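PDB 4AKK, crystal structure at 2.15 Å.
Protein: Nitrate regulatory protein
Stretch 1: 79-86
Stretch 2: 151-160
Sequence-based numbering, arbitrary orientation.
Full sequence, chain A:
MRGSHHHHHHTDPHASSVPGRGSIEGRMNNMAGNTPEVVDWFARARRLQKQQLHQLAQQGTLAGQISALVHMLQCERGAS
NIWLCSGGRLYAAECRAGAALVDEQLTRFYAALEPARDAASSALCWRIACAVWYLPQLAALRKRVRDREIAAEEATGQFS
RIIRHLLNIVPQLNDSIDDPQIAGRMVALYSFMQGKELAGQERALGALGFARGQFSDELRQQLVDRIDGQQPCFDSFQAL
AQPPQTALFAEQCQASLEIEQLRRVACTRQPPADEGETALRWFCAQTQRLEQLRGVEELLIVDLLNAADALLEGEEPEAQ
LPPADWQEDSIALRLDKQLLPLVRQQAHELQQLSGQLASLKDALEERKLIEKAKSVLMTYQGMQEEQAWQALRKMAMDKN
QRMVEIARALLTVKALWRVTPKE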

# COMPACT_ATOMS: atom_id res chain seq x y z
N ALA A 79 -26.16 20.76 7.46
CA ALA A 79 -27.45 21.39 7.71
C ALA A 79 -28.40 20.45 8.46
O ALA A 79 -29.00 20.84 9.46
N SER A 80 -28.52 19.21 7.98
CA SER A 80 -29.35 18.21 8.65
C SER A 80 -28.92 18.04 10.10
O SER A 80 -29.74 17.87 10.99
N ASN A 81 -27.62 18.10 10.34
CA ASN A 81 -27.10 17.91 11.69
C ASN A 81 -27.57 19.00 12.66
O ASN A 81 -27.91 18.70 13.81
N ILE A 82 -27.57 20.25 12.20
CA ILE A 82 -27.97 21.38 13.05
C ILE A 82 -29.48 21.39 13.25
O ILE A 82 -29.98 21.62 14.34
N TRP A 83 -30.21 21.14 12.17
CA TRP A 83 -31.64 20.90 12.25
C TRP A 83 -31.97 19.88 13.34
O TRP A 83 -32.80 20.15 14.20
N LEU A 84 -31.31 18.71 13.31
CA LEU A 84 -31.63 17.66 14.28
C LEU A 84 -31.17 17.99 15.72
O LEU A 84 -31.95 17.84 16.66
N CYS A 85 -29.94 18.45 15.88
CA CYS A 85 -29.40 18.80 17.20
C CYS A 85 -30.10 19.99 17.85
O CYS A 85 -30.05 20.15 19.08
N SER A 86 -30.72 20.85 17.04
CA SER A 86 -31.46 22.00 17.57
C SER A 86 -32.94 21.68 17.74
O SER A 86 -33.75 22.57 17.98
N ALA A 151 -31.77 9.98 14.53
CA ALA A 151 -30.84 10.74 15.37
C ALA A 151 -29.76 11.41 14.52
O ALA A 151 -29.45 10.95 13.42
N ALA A 152 -29.18 12.49 15.03
CA ALA A 152 -28.15 13.22 14.29
C ALA A 152 -26.97 12.33 13.88
O ALA A 152 -26.52 12.40 12.73
N GLU A 153 -26.49 11.48 14.79
CA GLU A 153 -25.41 10.54 14.47
C GLU A 153 -25.79 9.57 13.36
O GLU A 153 -24.96 9.23 12.52
N GLU A 154 -27.04 9.10 13.37
CA GLU A 154 -27.53 8.17 12.34
C GLU A 154 -27.63 8.86 10.96
O GLU A 154 -27.18 8.31 9.95
N ALA A 155 -28.21 10.05 10.93
CA ALA A 155 -28.29 10.84 9.70
C ALA A 155 -26.89 11.19 9.18
O ALA A 155 -26.62 11.11 7.98
N THR A 156 -26.01 11.57 10.09
CA THR A 156 -24.62 11.85 9.79
C THR A 156 -23.91 10.66 9.15
O THR A 156 -23.20 10.81 8.16
N GLY A 157 -24.10 9.48 9.74
CA GLY A 157 -23.51 8.25 9.22
C GLY A 157 -23.99 7.87 7.83
O GLY A 157 -23.21 7.42 7.01
N GLN A 158 -25.28 8.05 7.56
CA GLN A 158 -25.82 7.70 6.25
C GLN A 158 -25.35 8.65 5.14
O GLN A 158 -25.04 8.20 4.03
N PHE A 159 -25.29 9.94 5.42
CA PHE A 159 -24.67 10.88 4.49
C PHE A 159 -23.21 10.49 4.25
O PHE A 159 -22.75 10.43 3.12
N SER A 160 -22.49 10.21 5.34
CA SER A 160 -21.09 9.87 5.25
C SER A 160 -20.86 8.64 4.38
O SER A 160 -19.86 8.56 3.68

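The two stretches form a pair of nearly antiparallel helices, 79-85 and 152-160, whose N-to-C directions differ by 170° and whose axes come within 9.3 Å. The backbones draw nearest where N81 faces A152, with their CA atoms 5.5 Å apart. So short a separation leaves little space for side chains, and alanine, with its single methyl group, suits the position: A152 points toward the first helix and has more of its surface covered than any other residue of the contact. Because the helices run in opposite directions, residues later in the first stretch meet the start of the second, while S80 lies near F159, almost two turns farther along.

The apolar packing centres on L84. Its CA-to-CB bond points toward the second helix, and chi1 m with chi2 t brings CD1 over the small side chains there. This methyl lies 3.6 Å from A155 CB and 3.8 Å from A152 CA, while L84 CB is 4.1 Å from A152 CB. The leucine thus fills the space that the two alanines, three residues apart and so on much the same helical face, leave open. CD1 of L84 also passes 4.1 Å from A151 O, the carbonyl at the N-cap position. One residue farther on, C85 is set sideways, and its m rotamer places SG 3.8 Å from A152 CB, so that the alanine methyl is touched by sulfur as well as by leucine.

At the other end of the contact, S80 and F159 both point toward the opposing helix and both adopt m at chi1. S80 OG comes 3.6 Å from F159 CE2, approaching the ring obliquely. This is a van der Waals contact; the serine hydroxyl finds its hydrogen-bonding partner elsewhere in the structure. A small polar side chain works well here, since it leaves room for the aromatic ring while its hydroxyl remains satisfied.

The polar link between the helices joins N81 and T156. The CB of N81 is directed sideways, but an off-rotamer chi1 of -147° carries its amide nearer the second helix. T156, also sideways with chi1 m, places OG1 3.1 Å from N81 OD1, in a weak hydrogen bond whose assignment remains unsettled because the hydroxyl proton has another acceptor within reach. The same N81 OD1 lies 3.4 Å from A152 CB, so the asparagine contributes packing as well as polarity.

Other polar side chains serve their own helices. E154 OE1 accepts a hydrogen bond from A151 N at 3.0 Å, capturing a backbone NH at the start of the helix. S86 OG donates to I82 O at 2.8 Å, and S160 OG likewise donates to T156 O at 2.8 Å, each serine returning its hydroxyl to a carbonyl four residues earlier. I82 and E153 direct their CA-to-CB bonds away from the opposite stretch, and G157 also takes no part in the contact.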

# COMPACT_ATOMS: atom_id res chain seq x y z
CB ALA A 79 -28.10 21.86 6.39
CB SER A 80 -29.27 16.87 7.91
OG SER A 80 -29.59 17.04 6.54
CB ASN A 81 -25.57 17.85 11.66
CG ASN A 81 -25.01 16.92 12.72
OD1 ASN A 81 -25.51 15.81 12.90
ND2 ASN A 81 -23.98 17.38 13.42
CB ILE A 82 -27.49 22.75 12.49
CG1 ILE A 82 -25.97 22.78 12.33
CG2 ILE A 82 -27.90 23.87 13.43
CD1 ILE A 82 -25.23 22.80 13.66
CB TRP A 83 -32.15 20.45 10.89
CG TRP A 83 -33.53 19.94 10.90
CD1 TRP A 83 -33.92 18.64 10.76
CD2 TRP A 83 -34.73 20.70 11.05
NE1 TRP A 83 -35.28 18.54 10.82
CE2 TRP A 83 -35.81 19.79 11.00
CE3 TRP A 83 -35.00 22.06 11.23
CZ2 TRP A 83 -37.14 20.20 11.11
CZ3 TRP A 83 -36.33 22.47 11.35
CH2 TRP A 83 -37.38 21.54 11.29
CB LEU A 84 -31.09 16.29 13.82
CG LEU A 84 -31.70 15.71 12.54
CD1 LEU A 84 -30.84 14.57 11.98
CD2 LEU A 84 -33.16 15.25 12.74
CB CYS A 85 -27.90 19.13 17.11
SG CYS A 85 -26.78 17.76 16.70
CB SER A 86 -31.30 23.21 16.65
OG SER A 86 -32.13 23.07 15.51
CB ALA A 151 -30.20 9.83 16.41
CB ALA A 152 -27.67 14.44 15.07
CB GLU A 153 -24.98 9.70 15.68
CG GLU A 153 -24.92 10.46 16.97
CD GLU A 153 -26.22 10.39 17.74
OE1 GLU A 153 -26.43 9.35 18.42
OE2 GLU A 153 -27.02 11.36 17.66
CB GLU A 154 -28.89 7.55 12.74
CG GLU A 154 -28.89 6.84 14.09
CD GLU A 154 -30.28 6.34 14.51
OE1 GLU A 154 -31.30 6.99 14.17
OE2 GLU A 154 -30.37 5.29 15.19
CB ALA A 155 -29.10 12.11 9.94
CB THR A 156 -23.87 12.27 11.08
OG1 THR A 156 -23.96 13.68 11.23
CG2 THR A 156 -22.38 11.87 11.00
CB GLN A 158 -27.35 7.60 6.30
CG GLN A 158 -27.85 6.54 7.27
CD GLN A 158 -29.35 6.32 7.20
OE1 GLN A 158 -29.98 6.87 6.16
NE2 GLN A 158 -29.94 5.67 8.06
CB PHE A 159 -24.74 12.32 5.01
CG PHE A 159 -26.08 12.97 4.80
CD1 PHE A 159 -26.54 13.25 3.53
CD2 PHE A 159 -26.88 13.29 5.88
CE1 PHE A 159 -27.78 13.84 3.34
CE2 PHE A 159 -28.11 13.88 5.70
CZ PHE A 159 -28.57 14.15 4.43
CB SER A 160 -20.49 9.63 6.63
OG SER A 160 -20.53 10.82 7.40